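Local structure of putative branched-chain amino acid aminotransferase IlvE (Streptococcus mutans, 4DQN) at residues A[32-37]-A[100-105]; A[85-90]-A[95-100]; A[108-113]-A[150-155]. The protein probably transfers the amino group of leucine, isoleucine or valine to 2-oxoglutarate, using pyridoxal 5'-phosphate as cofactor. All blocks are in the same frame, centred on the assembly; numbering follows the deposited sequence.

In the fold
Read from the N terminus, after strand 24-30 the chain lays down 33-40, the outermost strand of the antiparallel sheet within this chain, and returns to it when helix 100-113 begins: contact 1 (32-37 with 100-105) closes that long loop. Within it lies the much shorter loop of contact 2 (85-90 with 95-100), where the segment after helix 79-92 folds back along that helix; the two contacts share T100. Contact 3 (108-113 with 150-155) follows in series, bringing the later half of helix 100-113 onto strand 147-157 of the same sheet. L86, W34, V98, F103 and F150 join the three sites in one apolar cluster, so both helices and the turn between them are fastened to the sheet.

Contact 1 (A[32-37]-A[100-105]); sequences GKWDDG and TDKFID
K102 reaches from the first turn of helix 100-113 across W34 to the backbone of D35. With CG anti to the backbone N (chi1 179°) and the next two torsions also extended, the aliphatic part runs out straight as far as CE and crosses the W34 side chain at about a right angle. CE is the carbon that touches: it is 3.8 Å from W34 CB and sits over one face of the indole, offset toward the rim on the CG side. Only at the last torsion does the chain bend, turning NZ off the ring to the backbone beyond it. There K102 NZ gives a hydrogen bond to D35 O, 2.9 Å long and in the carbonyl plane. Y25 OH and S27 OG also bond NZ, so the ammonium is gripped by three oxygens. The D35 carboxylate is engaged elsewhere: OD2 accepts from G37 N at 2.8 Å and bonds S27 OG, while OD1 takes Y28 N. W34 NE1 is bonded to Q97 O, which ties the indole to the loop between the helices. The D35-G37 bond forms an Asx turn, and K102 clasps this turn, which interrupts edge strand 33-40, to the helix packed on the sheet.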
loop_
_atom_site.group_PDB
_atom_site.type_symbol
_atom_site.label_atom_id
_atom_site.label_comp_id
_atom_site.label_asym_id
_atom_site.label_seq_id
_atom_site.Cartn_x
_atom_site.Cartn_y
_atom_site.Cartn_z
ATOM N N GLY A 32 16.211 3.232 17.861
ATOM C CA GLY A 32 16.310 1.789 17.930
ATOM C C GLY A 32 15.566 1.103 19.066
ATOM O O GLY A 32 15.769 -0.094 19.275
ATOM N N LYS A 33 14.710 1.834 19.789
ATOM C CA LYS A 33 13.985 1.270 20.948
ATOM C C LYS A 33 12.511 1.672 20.975
ATOM O O LYS A 33 12.176 2.792 20.593
ATOM C CB LYS A 33 14.600 1.758 22.271
ATOM C CG LYS A 33 16.102 1.651 22.386
ATOM C CD LYS A 33 16.562 0.191 22.438
ATOM C CE LYS A 33 18.076 0.087 22.647
ATOM N NZ LYS A 33 18.820 0.907 21.639
ATOM N N TRP A 34 11.643 0.764 21.437
ATOM C CA TRP A 34 10.268 1.114 21.814
ATOM C C TRP A 34 10.262 1.722 23.210
ATOM O O TRP A 34 10.974 1.243 24.088
ATOM C CB TRP A 34 9.368 -0.135 21.871
ATOM C CG TRP A 34 9.045 -0.708 20.537
ATOM C CD1 TRP A 34 9.537 -1.862 19.998
ATOM C CD2 TRP A 34 8.169 -0.139 19.555
ATOM N NE1 TRP A 34 9.008 -2.055 18.733
ATOM C CE2 TRP A 34 8.175 -1.003 18.440
ATOM C CE3 TRP A 34 7.371 1.009 19.519
ATOM C CZ2 TRP A 34 7.410 -0.746 17.299
ATOM C CZ3 TRP A 34 6.619 1.268 18.372
ATOM C CH2 TRP A 34 6.644 0.394 17.285
ATOM N N ASP A 35 9.452 2.752 23.431
ATOM C CA ASP A 35 9.180 3.174 24.807
ATOM C C ASP A 35 8.253 2.141 25.449
ATOM O O ASP A 35 7.862 1.172 24.785
ATOM C CB ASP A 35 8.623 4.606 24.894
ATOM C CG ASP A 35 7.237 4.767 24.271
ATOM O OD1 ASP A 35 6.938 5.896 23.832
ATOM O OD2 ASP A 35 6.426 3.811 24.232
ATOM N N ASP A 36 7.905 2.338 26.722
ATOM C CA ASP A 36 7.099 1.358 27.455
ATOM C C ASP A 36 5.628 1.380 27.071
ATOM O O ASP A 36 4.883 0.480 27.446
ATOM C CB ASP A 36 7.191 1.602 28.965
ATOM C CG ASP A 36 8.584 1.374 29.517
ATOM O OD1 ASP A 36 9.439 0.794 28.800
ATOM O OD2 ASP A 36 8.826 1.776 30.678
ATOM N N GLY A 37 5.197 2.424 26.369
ATOM C CA GLY A 37 3.791 2.552 26.021
ATOM C C GLY A 37 2.991 3.249 27.113
ATOM O O GLY A 37 3.367 3.215 28.289
ATOM N N THR A 100 6.028 -10.072 21.287
ATOM C CA THR A 100 4.767 -10.704 21.669
ATOM C C THR A 100 4.297 -10.283 23.059
ATOM O O THR A 100 3.118 -9.973 23.249
ATOM C CB THR A 100 4.899 -12.213 21.577
ATOM O OG1 THR A 100 5.217 -12.549 20.220
ATOM C CG2 THR A 100 3.598 -12.913 21.988
ATOM N N ASP A 101 5.203 -10.242 24.032
ATOM C CA ASP A 101 4.773 -9.821 25.362
ATOM C C ASP A 101 4.307 -8.360 25.382
ATOM O O ASP A 101 3.330 -8.047 26.053
ATOM C CB ASP A 101 5.808 -10.136 26.457
ATOM C CG ASP A 101 7.120 -9.399 26.268
ATOM O OD1 ASP A 101 7.998 -9.560 27.143
ATOM O OD2 ASP A 101 7.297 -8.671 25.263
ATOM N N LYS A 102 4.969 -7.485 24.621
ATOM C CA LYS A 102 4.544 -6.081 24.527
ATOM C C LYS A 102 3.153 -5.992 23.899
ATOM O O LYS A 102 2.273 -5.291 24.409
ATOM C CB LYS A 102 5.552 -5.257 23.692
ATOM C CG LYS A 102 5.184 -3.775 23.513
ATOM C CD LYS A 102 6.224 -3.078 22.627
ATOM C CE LYS A 102 5.958 -1.591 22.497
ATOM N NZ LYS A 102 5.969 -0.866 23.805
ATOM N N PHE A 103 2.967 -6.718 22.792
ATOM C CA PHE A 103 1.709 -6.736 22.048
ATOM C C PHE A 103 0.531 -7.195 22.920
ATOM O O PHE A 103 -0.526 -6.540 22.969
ATOM C CB PHE A 103 1.868 -7.670 20.833
ATOM C CG PHE A 103 0.647 -7.749 19.938
ATOM C CD1 PHE A 103 -0.426 -8.575 20.272
ATOM C CD2 PHE A 103 0.592 -7.025 18.744
ATOM C CE1 PHE A 103 -1.558 -8.651 19.445
ATOM C CE2 PHE A 103 -0.523 -7.104 17.904
ATOM C CZ PHE A 103 -1.603 -7.923 18.255
ATOM N N ILE A 104 0.708 -8.324 23.601
ATOM C CA ILE A 104 -0.387 -8.910 24.365
ATOM C C ILE A 104 -0.693 -8.035 25.571
ATOM O O ILE A 104 -1.858 -7.790 25.884
ATOM C CB ILE A 104 -0.066 -10.347 24.794
ATOM C CG1 ILE A 104 -0.041 -11.261 23.568
ATOM C CG2 ILE A 104 -1.107 -10.879 25.772
ATOM C CD1 ILE A 104 0.481 -12.663 23.901
ATOM N N ASP A 105 0.349 -7.541 26.233
ATOM C CA ASP A 105 0.146 -6.646 27.362
ATOM C C ASP A 105 -0.597 -5.395 26.938
ATOM O O ASP A 105 -1.478 -4.905 27.652
ATOM C CB ASP A 105 1.476 -6.238 27.992
ATOM C CG ASP A 105 1.292 -5.210 29.080
ATOM O OD1 ASP A 105 0.797 -5.588 30.158
ATOM O OD2 ASP A 105 1.612 -4.018 28.855
#

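Contact 2 (A[85-90]-A[95-100]); sequences RLQRTA and MPQVPT
The short connection between helix 79-92 and helix 100-113 is fastened here by Q87, whose amide reaches from the first helix to the segment that leads into the second. Q87 NE2 spends both hydrogens across the contact, one on V98 O and one on T100 OG1, each bond 3.0 Å long. The first is nearly straight at 172°, and both acceptors lie close to the amide plane, which fixes the rotation of the group. The side chain leaves with CG beside its own backbone N and bends at chi2 (148°) to bring the amide alongside the loop. Q97 crosses it at about a right angle, laying its amide against the Q87 methylenes, with Q97 OE1 3.4 Å from Q87 CG; Q97 NE2 bonds D91 OD1. Near the end of the helix, M95 N donates to A90 O at 2.8 Å, while A90 CB meets M95 CB at 4.0 Å. T89 OG1 bonds the backbone N of K188, the lysine predicted to carry the cofactor, which is not attached in this structure. Beneath the connection lies the antiparallel sheet: L86, A90 and M95 touch L133 of strand 126-136, and V98 rests on F150 of strand 147-157.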
loop_
_atom_site.group_PDB
_atom_site.type_symbol
_atom_site.label_atom_id
_atom_site.label_comp_id
_atom_site.label_asym_id
_atom_site.label_seq_id
_atom_site.Cartn_x
_atom_site.Cartn_y
_atom_site.Cartn_z
ATOM N N ARG A 85 2.093 -12.752 13.660
ATOM C CA ARG A 85 1.777 -12.327 12.299
ATOM C C ARG A 85 2.211 -10.879 12.047
ATOM O O ARG A 85 2.739 -10.560 10.970
ATOM C CB ARG A 85 0.287 -12.524 11.986
ATOM C CG ARG A 85 -0.059 -12.174 10.538
ATOM C CD ARG A 85 -1.482 -12.560 10.157
ATOM N NE ARG A 85 -2.491 -11.786 10.885
ATOM C CZ ARG A 85 -3.809 -11.950 10.744
ATOM N NH1 ARG A 85 -4.282 -12.871 9.914
ATOM N NH2 ARG A 85 -4.660 -11.194 11.439
ATOM N N LEU A 86 2.005 -10.008 13.038
ATOM C CA LEU A 86 2.451 -8.618 12.930
ATOM C C LEU A 86 3.975 -8.540 12.859
ATOM O O LEU A 86 4.517 -7.628 12.238
ATOM C CB LEU A 86 1.956 -7.784 14.125
ATOM C CG LEU A 86 1.480 -6.332 13.958
ATOM C CD1 LEU A 86 1.727 -5.486 15.206
ATOM C CD2 LEU A 86 1.963 -5.633 12.690
ATOM N N GLN A 87 4.667 -9.481 13.500
ATOM C CA GLN A 87 6.126 -9.480 13.463
ATOM C C GLN A 87 6.611 -9.834 12.068
ATOM O O GLN A 87 7.537 -9.216 11.545
ATOM C CB GLN A 87 6.704 -10.453 14.506
ATOM C CG GLN A 87 6.690 -9.906 15.934
ATOM C CD GLN A 87 6.514 -10.994 16.978
ATOM O OE1 GLN A 87 6.655 -12.186 16.683
ATOM N NE2 GLN A 87 6.198 -10.595 18.203
ATOM N N ARG A 88 5.989 -10.835 11.458
ATOM C CA ARG A 88 6.346 -11.197 10.096
ATOM C C ARG A 88 5.976 -10.081 9.112
ATOM O O ARG A 88 6.712 -9.801 8.163
ATOM C CB ARG A 88 5.675 -12.508 9.702
ATOM C CG ARG A 88 6.304 -13.726 10.361
ATOM C CD ARG A 88 5.705 -15.003 9.803
ATOM N NE ARG A 88 4.397 -15.261 10.386
ATOM C CZ ARG A 88 4.222 -15.866 11.561
ATOM N NH1 ARG A 88 5.278 -16.265 12.269
ATOM N NH2 ARG A 88 2.999 -16.064 12.032
ATOM N N THR A 89 4.845 -9.426 9.356
ATOM C CA THR A 89 4.414 -8.311 8.509
ATOM C C THR A 89 5.400 -7.140 8.600
ATOM O O THR A 89 5.735 -6.493 7.592
ATOM C CB THR A 89 2.991 -7.855 8.897
ATOM O OG1 THR A 89 2.067 -8.922 8.631
ATOM C CG2 THR A 89 2.581 -6.669 8.088
ATOM N N ALA A 90 5.871 -6.872 9.810
ATOM C CA ALA A 90 6.852 -5.812 10.041
ATOM C C ALA A 90 8.151 -6.094 9.294
ATOM O O ALA A 90 8.731 -5.199 8.644
ATOM C CB ALA A 90 7.116 -5.691 11.542
ATOM N N MET A 95 9.911 -2.749 9.153
ATOM C CA MET A 95 9.509 -2.054 10.376
ATOM C C MET A 95 10.007 -2.883 11.548
ATOM O O MET A 95 10.065 -4.105 11.449
ATOM C CB MET A 95 7.973 -1.919 10.454
ATOM C CG MET A 95 7.376 -1.070 9.315
ATOM S SD MET A 95 5.696 -0.456 9.635
ATOM C CE MET A 95 4.801 -1.930 9.213
ATOM N N PRO A 96 10.387 -2.225 12.657
ATOM C CA PRO A 96 10.849 -2.976 13.836
ATOM C C PRO A 96 9.713 -3.783 14.434
ATOM O O PRO A 96 8.566 -3.303 14.461
ATOM C CB PRO A 96 11.264 -1.875 14.817
ATOM C CG PRO A 96 10.498 -0.623 14.358
ATOM C CD PRO A 96 10.449 -0.766 12.856
ATOM N N GLN A 97 10.009 -4.987 14.909
ATOM C CA GLN A 97 8.972 -5.834 15.481
ATOM C C GLN A 97 8.445 -5.312 16.818
ATOM O O GLN A 97 9.179 -4.722 17.612
ATOM C CB GLN A 97 9.500 -7.257 15.670
ATOM C CG GLN A 97 9.747 -8.035 14.374
ATOM C CD GLN A 97 10.194 -9.450 14.659
ATOM O OE1 GLN A 97 10.056 -9.929 15.789
ATOM N NE2 GLN A 97 10.738 -10.125 13.656
ATOM N N VAL A 98 7.160 -5.536 17.063
ATOM C CA VAL A 98 6.587 -5.354 18.392
ATOM C C VAL A 98 6.624 -6.731 19.039
ATOM O O VAL A 98 5.983 -7.656 18.536
ATOM C CB VAL A 98 5.117 -4.877 18.301
ATOM C CG1 VAL A 98 4.456 -4.861 19.684
ATOM C CG2 VAL A 98 5.044 -3.494 17.670
ATOM N N PRO A 99 7.409 -6.898 20.122
ATOM C CA PRO A 99 7.512 -8.225 20.751
ATOM C C PRO A 99 6.164 -8.755 21.240
ATOM O O PRO A 99 5.265 -7.975 21.563
ATOM C CB PRO A 99 8.460 -7.985 21.938
ATOM C CG PRO A 99 9.365 -6.820 21.446
ATOM C CD PRO A 99 8.395 -5.938 20.666
ATOM N N THR A 100 6.028 -10.072 21.287
ATOM C CA THR A 100 4.767 -10.704 21.669
ATOM C C THR A 100 4.297 -10.283 23.059
ATOM O O THR A 100 3.118 -9.973 23.249
ATOM C CB THR A 100 4.899 -12.213 21.577
ATOM O OG1 THR A 100 5.217 -12.549 20.220
ATOM C CG2 THR A 100 3.598 -12.913 21.988
#

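Contact 3 (A[108-113]-A[150-155]); sequences KQVVRA and FTIFAM
V110 meets I152 and A154 by its two methyl groups, one directed to each residue of the strand. Its first torsion divides the work: at chi1 176° CG1 lies anti to the backbone N, and CG2 takes the place anti to the carbonyl carbon. The CA-CB bond already points at the strand, so the two methyls fork over it. CG1 comes against A154 CB at 3.7 Å, methyl to methyl. CG2 settles beside I152, 4.0 Å from its branched CB and 4.2 Å from its CG2 methyl, and also comes within 3.4 Å of I152 O, a methyl carbon against a backbone carbonyl. V110 CG1 is 4.1 Å from the same oxygen, so I152 O lies near both prongs of the fork.

I152 turns its branches to different neighbours. At chi1 -53° its CG1 stands beside its own backbone N, and the extended chain beyond carries CD1 away from V110 to the carbonyl of F103, one of the packing links with contact 1. Its CG2, anti to the backbone N, stays on the V110 side, and the two side chains lie at a slant to each other.

I152 and A154 alternate with T151, F153 and M155, whose CB atoms leave the other side of strand 147-157; there F153 packs on E49 of the second subunit and M155 on I140 of the same neighbour. The helix side also touches strand 24-30, where Y25 meets V110. Three buried apolar side chains with no hydrogen bond between the segments make this a hydrophobic helix-on-sheet contact: it depends on shape and burial, while the strand's backbone polar groups are engaged with the adjacent strands, as in the I152-Y25 and F153-R130 pairs.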
loop_
_atom_site.group_PDB
_atom_site.type_symbol
_atom_site.label_atom_id
_atom_site.label_comp_id
_atom_site.label_asym_id
_atom_site.label_seq_id
_atom_site.Cartn_x
_atom_site.Cartn_y
_atom_site.Cartn_z
ATOM N N LYS A 108 -4.298 -6.187 26.400
ATOM C CA LYS A 108 -4.972 -6.275 27.694
ATOM C C LYS A 108 -5.221 -4.915 28.344
ATOM O O LYS A 108 -6.308 -4.675 28.876
ATOM C CB LYS A 108 -4.179 -7.169 28.640
ATOM C CG LYS A 108 -4.179 -8.627 28.226
ATOM C CD LYS A 108 -3.588 -9.491 29.336
ATOM C CE LYS A 108 -3.652 -10.964 28.964
ATOM N NZ LYS A 108 -3.064 -11.850 30.024
ATOM N N GLN A 109 -4.219 -4.029 28.313
ATOM C CA GLN A 109 -4.391 -2.679 28.855
ATOM C C GLN A 109 -5.566 -1.952 28.216
ATOM O O GLN A 109 -6.306 -1.240 28.905
ATOM C CB GLN A 109 -3.135 -1.827 28.639
ATOM C CG GLN A 109 -1.961 -2.149 29.548
ATOM C CD GLN A 109 -0.843 -1.137 29.381
ATOM O OE1 GLN A 109 -1.055 0.062 29.541
ATOM N NE2 GLN A 109 0.347 -1.615 29.030
ATOM N N VAL A 110 -5.725 -2.101 26.899
ATOM C CA VAL A 110 -6.825 -1.435 26.202
ATOM C C VAL A 110 -8.179 -2.023 26.604
ATOM O O VAL A 110 -9.133 -1.279 26.851
ATOM C CB VAL A 110 -6.641 -1.469 24.672
ATOM C CG1 VAL A 110 -7.853 -0.846 23.966
ATOM C CG2 VAL A 110 -5.382 -0.706 24.296
ATOM N N VAL A 111 -8.260 -3.348 26.689
ATOM C CA VAL A 111 -9.496 -4.005 27.109
ATOM C C VAL A 111 -9.881 -3.575 28.517
ATOM O O VAL A 111 -11.018 -3.139 28.755
ATOM C CB VAL A 111 -9.352 -5.525 27.085
ATOM C CG1 VAL A 111 -10.621 -6.174 27.597
ATOM C CG2 VAL A 111 -9.043 -6.001 25.659
ATOM N N ARG A 112 -8.933 -3.677 29.448
ATOM C CA ARG A 112 -9.178 -3.246 30.826
ATOM C C ARG A 112 -9.597 -1.779 30.911
ATOM O O ARG A 112 -10.551 -1.457 31.624
ATOM C CB ARG A 112 -7.968 -3.530 31.736
ATOM C CG ARG A 112 -7.652 -5.017 31.912
ATOM C CD ARG A 112 -6.675 -5.277 33.064
ATOM N NE ARG A 112 -5.527 -4.374 33.004
ATOM C CZ ARG A 112 -4.307 -4.734 32.612
ATOM N NH1 ARG A 112 -4.075 -5.988 32.249
ATOM N NH2 ARG A 112 -3.319 -3.842 32.588
ATOM N N ALA A 113 -8.932 -0.891 30.163
ATOM C CA ALA A 113 -9.224 0.538 30.281
ATOM C C ALA A 113 -10.606 0.883 29.731
ATOM O O ALA A 113 -11.198 1.904 30.095
ATOM C CB ALA A 113 -8.140 1.374 29.581
ATOM N N PHE A 150 3.319 2.437 17.459
ATOM C CA PHE A 150 2.457 1.276 17.640
ATOM C C PHE A 150 1.297 1.696 18.530
ATOM O O PHE A 150 1.499 2.155 19.661
ATOM C CB PHE A 150 3.222 0.093 18.260
ATOM C CG PHE A 150 2.345 -1.113 18.565
ATOM C CD1 PHE A 150 1.673 -1.789 17.544
ATOM C CD2 PHE A 150 2.204 -1.572 19.869
ATOM C CE1 PHE A 150 0.857 -2.911 17.833
ATOM C CE2 PHE A 150 1.399 -2.690 20.172
ATOM C CZ PHE A 150 0.728 -3.360 19.152
ATOM N N THR A 151 0.080 1.572 18.012
ATOM C CA THR A 151 -1.096 1.939 18.783
ATOM C C THR A 151 -2.162 0.849 18.712
ATOM O O THR A 151 -2.291 0.164 17.698
ATOM C CB THR A 151 -1.660 3.317 18.324
ATOM O OG1 THR A 151 -2.792 3.674 19.125
ATOM C CG2 THR A 151 -2.059 3.306 16.833
ATOM N N ILE A 152 -2.893 0.650 19.808
ATOM C CA ILE A 152 -4.078 -0.204 19.757
ATOM C C ILE A 152 -5.281 0.578 20.244
ATOM O O ILE A 152 -5.318 1.022 21.401
ATOM C CB ILE A 152 -3.954 -1.467 20.637
ATOM C CG1 ILE A 152 -2.667 -2.253 20.329
ATOM C CG2 ILE A 152 -5.180 -2.366 20.447
ATOM C CD1 ILE A 152 -2.541 -3.578 21.140
ATOM N N PHE A 153 -6.266 0.745 19.362
ATOM C CA PHE A 153 -7.547 1.316 19.752
ATOM C C PHE A 153 -8.659 0.279 19.600
ATOM O O PHE A 153 -8.454 -0.773 18.984
ATOM C CB PHE A 153 -7.865 2.623 19.003
ATOM C CG PHE A 153 -7.907 2.506 17.500
ATOM C CD1 PHE A 153 -6.747 2.664 16.746
ATOM C CD2 PHE A 153 -9.117 2.322 16.838
ATOM C CE1 PHE A 153 -6.783 2.590 15.361
ATOM C CE2 PHE A 153 -9.168 2.238 15.448
ATOM C CZ PHE A 153 -8.000 2.385 14.700
ATOM N N ALA A 154 -9.815 0.558 20.200
ATOM C CA ALA A 154 -10.869 -0.451 20.322
ATOM C C ALA A 154 -12.260 0.092 20.031
ATOM O O ALA A 154 -12.512 1.294 20.126
ATOM C CB ALA A 154 -10.832 -1.090 21.715
ATOM N N MET A 155 -13.174 -0.811 19.687
ATOM C CA MET A 155 -14.553 -0.431 19.423
ATOM C C MET A 155 -15.431 -1.664 19.557
ATOM O O MET A 155 -15.035 -2.770 19.174
ATOM C CB MET A 155 -14.705 0.172 18.020
ATOM C CG MET A 155 -14.398 -0.803 16.892
ATOM S SD MET A 155 -13.243 -0.125 15.681
ATOM C CE MET A 155 -11.721 -0.102 16.648
#